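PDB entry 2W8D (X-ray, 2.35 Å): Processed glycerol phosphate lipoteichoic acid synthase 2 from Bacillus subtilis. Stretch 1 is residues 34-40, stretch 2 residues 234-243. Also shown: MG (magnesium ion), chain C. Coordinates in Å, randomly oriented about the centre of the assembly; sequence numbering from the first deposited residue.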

ATOM      1  N   VAL A  34     -12.001   5.507  -7.415  1.00 14.20           N
ATOM      2  CA  VAL A  34     -10.750   4.945  -6.999  1.00 14.23           C
ATOM      3  C   VAL A  34     -11.092   3.569  -6.439  1.00 14.47           C
ATOM      4  O   VAL A  34     -12.051   3.425  -5.673  1.00 14.12           O
ATOM      5  N   ILE A  35     -10.297   2.567  -6.825  1.00 14.02           N
ATOM      6  CA  ILE A  35     -10.405   1.217  -6.294  1.00 12.79           C
ATOM      7  C   ILE A  35      -8.991   0.817  -5.811  1.00 13.31           C
ATOM      8  O   ILE A  35      -8.078   0.629  -6.613  1.00 13.07           O
ATOM      9  N   TYR A  36      -8.793   0.713  -4.502  1.00 12.75           N
ATOM     10  CA  TYR A  36      -7.520   0.240  -4.009  1.00 13.54           C
ATOM     11  C   TYR A  36      -7.638  -1.257  -3.826  1.00 13.14           C
ATOM     12  O   TYR A  36      -8.692  -1.746  -3.391  1.00 14.85           O
ATOM     13  N   VAL A  37      -6.559  -1.973  -4.111  1.00 12.87           N
ATOM     14  CA  VAL A  37      -6.425  -3.394  -3.778  1.00 12.62           C
ATOM     15  C   VAL A  37      -5.132  -3.653  -3.027  1.00 13.71           C
ATOM     16  O   VAL A  37      -4.055  -3.390  -3.541  1.00 14.77           O
ATOM     17  N   SER A  38      -5.253  -4.156  -1.805  1.00 14.08           N
ATOM     18  CA  SER A  38      -4.119  -4.561  -1.013  1.00 14.58           C
ATOM     19  C   SER A  38      -3.816  -6.018  -1.305  1.00 15.10           C
ATOM     20  O   SER A  38      -4.608  -6.900  -0.969  1.00 15.73           O
ATOM     21  N   LEU A  39      -2.657  -6.260  -1.925  1.00 16.30           N
ATOM     22  CA  LEU A  39      -2.165  -7.589  -2.342  1.00 15.85           C
ATOM     23  C   LEU A  39      -1.350  -8.202  -1.230  1.00 16.30           C
ATOM     24  O   LEU A  39      -0.153  -7.895  -1.082  1.00 18.00           O
ATOM     25  N   GLU A  40      -1.984  -9.053  -0.437  1.00 15.91           N
ATOM     26  CA  GLU A  40      -1.411  -9.586   0.792  1.00 15.63           C
ATOM     27  C   GLU A  40      -0.029 -10.232   0.607  1.00 16.20           C
ATOM     28  O   GLU A  40       0.129 -11.169  -0.221  1.00 15.88           O
ATOM     29  N   SER A 234      -7.098 -14.263  -9.054  1.00 16.26           N
ATOM     30  CA  SER A 234      -8.145 -13.476  -8.419  1.00 16.18           C
ATOM     31  C   SER A 234      -8.165 -12.057  -8.947  1.00 15.55           C
ATOM     32  O   SER A 234      -9.223 -11.497  -9.126  1.00 16.03           O
ATOM     33  N   ILE A 235      -6.997 -11.459  -9.165  1.00 15.14           N
ATOM     34  CA  ILE A 235      -6.927 -10.085  -9.664  1.00 14.24           C
ATOM     35  C   ILE A 235      -7.418 -10.061 -11.114  1.00 14.36           C
ATOM     36  O   ILE A 235      -8.203  -9.180 -11.494  1.00 13.44           O
ATOM     37  N   GLU A 236      -6.956 -11.033 -11.895  1.00 14.03           N
ATOM     38  CA  GLU A 236      -7.450 -11.255 -13.271  1.00 14.70           C
ATOM     39  C   GLU A 236      -8.977 -11.318 -13.327  1.00 14.61           C
ATOM     40  O   GLU A 236      -9.604 -10.575 -14.093  1.00 14.69           O
ATOM     41  N   GLN A 237      -9.585 -12.172 -12.502  1.00 14.81           N
ATOM     42  CA  GLN A 237     -11.061 -12.262 -12.481  1.00 14.76           C
ATOM     43  C   GLN A 237     -11.668 -10.901 -12.107  1.00 14.57           C
ATOM     44  O   GLN A 237     -12.519 -10.392 -12.816  1.00 15.92           O
ATOM     45  N   PHE A 238     -11.207 -10.292 -11.028  1.00 14.40           N
ATOM     46  CA  PHE A 238     -11.656  -8.942 -10.638  1.00 14.31           C
ATOM     47  C   PHE A 238     -11.613  -7.928 -11.795  1.00 14.80           C
ATOM     48  O   PHE A 238     -12.598  -7.207 -12.041  1.00 14.47           O
ATOM     49  N   PHE A 239     -10.486  -7.872 -12.500  1.00 15.69           N
ATOM     50  CA  PHE A 239     -10.348  -7.028 -13.692  1.00 16.88           C
ATOM     51  C   PHE A 239     -11.333  -7.396 -14.798  1.00 17.83           C
ATOM     52  O   PHE A 239     -11.948  -6.508 -15.372  1.00 18.89           O
ATOM     53  N   ASN A 240     -11.491  -8.683 -15.115  1.00 18.74           N
ATOM     54  CA  ASN A 240     -12.487  -9.079 -16.128  1.00 19.79           C
ATOM     55  C   ASN A 240     -13.863  -8.548 -15.752  1.00 19.44           C
ATOM     56  O   ASN A 240     -14.535  -7.936 -16.564  1.00 19.72           O
ATOM     57  N   ASP A 241     -14.262  -8.761 -14.502  1.00 19.98           N
ATOM     58  CA  ASP A 241     -15.564  -8.273 -14.005  1.00 19.74           C
ATOM     59  C   ASP A 241     -15.673  -6.746 -13.964  1.00 19.42           C
ATOM     60  O   ASP A 241     -16.726  -6.205 -14.253  1.00 19.74           O
ATOM     61  N   LEU A 242     -14.592  -6.042 -13.646  1.00 19.14           N
ATOM     62  CA  LEU A 242     -14.627  -4.580 -13.723  1.00 19.33           C
ATOM     63  C   LEU A 242     -14.857  -4.049 -15.159  1.00 19.99           C
ATOM     64  O   LEU A 242     -15.310  -2.914 -15.365  1.00 19.01           O
ATOM     65  N   LYS A 243     -14.521  -4.880 -16.142  1.00 20.54           N
ATOM     66  CA  LYS A 243     -14.661  -4.525 -17.540  1.00 21.02           C
ATOM     67  C   LYS A 243     -16.031  -4.893 -18.075  1.00 20.94           C
ATOM     68  O   LYS A 243     -16.536  -4.190 -18.932  1.00 20.98           O
TER

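This is a small, wholly apolar contact in which one side of a helix packs against a nearly antiparallel β-strand, with no hydrogen bond between the two. Residues 34-39 are the end of a strand that begins earlier in the chain, and residues 234-243 lie within a longer helix. Their axes approach to 11.8 Å, and their N-to-C directions differ by 168°. Such a spacing leaves room for side chains but keeps the backbones apart. About 221 Å² is buried, both sides summed.

The alternation of the strand decides which of its residues take part. Ile35 and Val37 point their CA-to-CB bonds toward the helix. Tyr36 between them points away and does not touch it. Leu39 starts sideways, but its m, t rotamer brings the end of the side chain nearer. On the helix, Ile235, Phe238 and Leu242 point toward the strand. Their spacing of three and four residues places them on one side of the helix.

The antiparallel course sets the pairing. Ile35, early in the strand, meets the later part of the helix stretch. Its chi1 is m and its chi2 is t, and its CD1 lies 3.9 Å from CD2 of Leu242, which is also m, t. Ile35 CG2 lies 3.9 Å from Phe238 CE2, at the edge of the ring and near its plane. Phe238 has chi1 t and chi2 48°. Its ring also receives Val37, whose CG2 is 3.8 Å from Phe238 CE2. The same ring atom is thus the nearest point for both strand residues.

Val37, with chi1 t, bridges two helix residues. Its CG1 lies 4.1 Å from Ile235 CD1. Ile235 is m, m, and the same CD1 is 3.8 Å from Leu39 CD2. This methyl therefore joins the last two strand residues of the contact. Phe239 starts sideways and its end comes nearer, but Phe239 CE1 is still 6.0 Å from Val37 CG2, so it adds almost nothing.

Polar groups lie outside this packing. Within the helix, backbone hydrogen bonds such as Leu242 N to Phe238 O, 2.8 Å, join successive turns. Ser234 OG, Gln237 NE2 and Asp241 OD2 find hydrogen-bond partners elsewhere in the structure. Lys243 is exposed and out of reach of the strand.

Just past the strand, Glu40 binds the magnesium ion with both carboxylate oxygens. Glu40 OE1 is 2.2 Å from MG and Glu40 OE2 is 2.1 Å from it. Four more ligand atoms come from elsewhere in the structure. Glu40 itself does not touch the helix stretch.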

ATOM      1  CB  VAL A  34     -10.065   5.814  -5.877  1.00 14.90           C
ATOM      2  CG1 VAL A  34      -8.752   5.143  -5.345  1.00 13.59           C
ATOM      3  CG2 VAL A  34      -9.833   7.255  -6.346  1.00 13.32           C
ATOM      4  CB  ILE A  35     -10.911   0.230  -7.396  1.00 12.34           C
ATOM      5  CG1 ILE A  35     -12.344   0.563  -7.858  1.00 11.00           C
ATOM      6  CG2 ILE A  35     -10.815  -1.217  -6.924  1.00 13.44           C
ATOM      7  CD1 ILE A  35     -12.806  -0.179  -9.132  1.00  5.35           C
ATOM      8  CB  TYR A  36      -7.177   0.874  -2.643  1.00 13.92           C
ATOM      9  CG  TYR A  36      -6.438   2.169  -2.666  1.00 15.05           C
ATOM     10  CD1 TYR A  36      -7.111   3.382  -2.752  1.00 16.86           C
ATOM     11  CD2 TYR A  36      -5.055   2.196  -2.508  1.00 20.33           C
ATOM     12  CE1 TYR A  36      -6.425   4.606  -2.717  1.00 18.29           C
ATOM     13  CE2 TYR A  36      -4.351   3.413  -2.473  1.00 21.39           C
ATOM     14  CZ  TYR A  36      -5.056   4.610  -2.586  1.00 21.89           C
ATOM     15  OH  TYR A  36      -4.367   5.797  -2.559  1.00 24.55           O
ATOM     16  CB  VAL A  37      -6.411  -4.312  -5.017  1.00 12.54           C
ATOM     17  CG1 VAL A  37      -6.368  -5.761  -4.567  1.00  9.34           C
ATOM     18  CG2 VAL A  37      -7.641  -4.015  -5.922  1.00  8.10           C
ATOM     19  CB  SER A  38      -4.446  -4.371   0.475  1.00 13.97           C
ATOM     20  OG  SER A  38      -3.535  -5.061   1.313  1.00 16.48           O
ATOM     21  CB  LEU A  39      -1.276  -7.428  -3.561  1.00 15.62           C
ATOM     22  CG  LEU A  39      -1.931  -6.742  -4.759  1.00 17.61           C
ATOM     23  CD1 LEU A  39      -0.941  -6.483  -5.866  1.00 15.04           C
ATOM     24  CD2 LEU A  39      -3.095  -7.572  -5.292  1.00 17.16           C
ATOM     25  CB  GLU A  40      -2.377 -10.640   1.370  1.00 15.86           C
ATOM     26  CG  GLU A  40      -2.030 -11.189   2.746  1.00 15.20           C
ATOM     27  CD  GLU A  40      -1.640 -10.124   3.764  1.00 16.12           C
ATOM     28  OE1 GLU A  40      -2.486  -9.249   4.112  1.00 14.09           O
ATOM     29  OE2 GLU A  40      -0.464 -10.159   4.212  1.00 15.86           O
ATOM     30  CB  SER A 234      -7.927 -13.399  -6.898  1.00 17.45           C
ATOM     31  OG  SER A 234      -7.856 -14.675  -6.285  1.00 20.17           O
ATOM     32  CB  ILE A 235      -5.495  -9.486  -9.586  1.00 14.19           C
ATOM     33  CG1 ILE A 235      -5.012  -9.417  -8.132  1.00 11.46           C
ATOM     34  CG2 ILE A 235      -5.435  -8.112 -10.311  1.00 12.25           C
ATOM     35  CD1 ILE A 235      -6.089  -8.930  -7.158  1.00 11.65           C
ATOM     36  CB  GLU A 236      -6.834 -12.530 -13.899  1.00 15.15           C
ATOM     37  CG  GLU A 236      -7.469 -12.921 -15.266  1.00 16.95           C
ATOM     38  CD  GLU A 236      -6.861 -14.164 -15.914  1.00 20.29           C
ATOM     39  OE1 GLU A 236      -6.280 -15.023 -15.223  1.00 20.67           O
ATOM     40  OE2 GLU A 236      -6.999 -14.303 -17.150  1.00 24.70           O
ATOM     41  CB  GLN A 237     -11.539 -13.388 -11.555  1.00 14.60           C
ATOM     42  CG  GLN A 237     -13.010 -13.330 -11.146  1.00 14.61           C
ATOM     43  CD  GLN A 237     -13.225 -13.701  -9.679  1.00 16.31           C
ATOM     44  OE1 GLN A 237     -12.763 -14.748  -9.235  1.00 18.06           O
ATOM     45  NE2 GLN A 237     -13.932 -12.831  -8.918  1.00 14.61           N
ATOM     46  CB  PHE A 238     -10.830  -8.447  -9.455  1.00 13.73           C
ATOM     47  CG  PHE A 238     -11.321  -7.175  -8.830  1.00 15.07           C
ATOM     48  CD1 PHE A 238     -12.682  -6.997  -8.495  1.00 15.09           C
ATOM     49  CD2 PHE A 238     -10.410  -6.179  -8.480  1.00 15.55           C
ATOM     50  CE1 PHE A 238     -13.128  -5.812  -7.852  1.00 16.55           C
ATOM     51  CE2 PHE A 238     -10.843  -4.981  -7.816  1.00 18.03           C
ATOM     52  CZ  PHE A 238     -12.216  -4.803  -7.501  1.00 15.92           C
ATOM     53  CB  PHE A 239      -8.917  -7.096 -14.246  1.00 17.34           C
ATOM     54  CG  PHE A 239      -7.980  -6.055 -13.686  1.00 15.99           C
ATOM     55  CD1 PHE A 239      -7.825  -5.891 -12.331  1.00 17.63           C
ATOM     56  CD2 PHE A 239      -7.250  -5.250 -14.535  1.00 14.83           C
ATOM     57  CE1 PHE A 239      -6.946  -4.946 -11.833  1.00 18.75           C
ATOM     58  CE2 PHE A 239      -6.374  -4.301 -14.030  1.00 16.24           C
ATOM     59  CZ  PHE A 239      -6.209  -4.160 -12.714  1.00 16.19           C
ATOM     60  CB  ASN A 240     -12.565 -10.600 -16.317  1.00 20.22           C
ATOM     61  CG  ASN A 240     -11.325 -11.186 -16.976  1.00 23.94           C
ATOM     62  OD1 ASN A 240     -10.703 -10.584 -17.867  1.00 26.25           O
ATOM     63  ND2 ASN A 240     -10.961 -12.386 -16.545  1.00 28.23           N
ATOM     64  CB  ASP A 241     -15.921  -8.897 -12.654  1.00 19.98           C
ATOM     65  CG  ASP A 241     -16.251 -10.389 -12.753  1.00 20.01           C
ATOM     66  OD1 ASP A 241     -16.473 -10.899 -13.867  1.00 21.57           O
ATOM     67  OD2 ASP A 241     -16.290 -11.069 -11.704  1.00 21.36           O
ATOM     68  CB  LEU A 242     -13.355  -3.983 -13.139  1.00 19.68           C
ATOM     69  CG  LEU A 242     -13.149  -4.060 -11.612  1.00 19.74           C
ATOM     70  CD1 LEU A 242     -11.824  -3.472 -11.228  1.00 18.06           C
ATOM     71  CD2 LEU A 242     -14.261  -3.337 -10.898  1.00 19.68           C
ATOM     72  CB  LYS A 243     -13.556  -5.161 -18.384  1.00 21.39           C
ATOM     73  CG  LYS A 243     -12.146  -4.637 -18.057  1.00 21.97           C
ATOM     74  CD  LYS A 243     -11.045  -5.527 -18.677  1.00 22.57           C
ATOM     75  CE  LYS A 243      -9.730  -4.770 -18.822  1.00 23.93           C
ATOM     76  NZ  LYS A 243      -8.541  -5.688 -19.056  1.00 26.05           N
TER
HETATM   77 MG    MG C1636      -0.775  -8.405   5.281  1.00 14.90          MG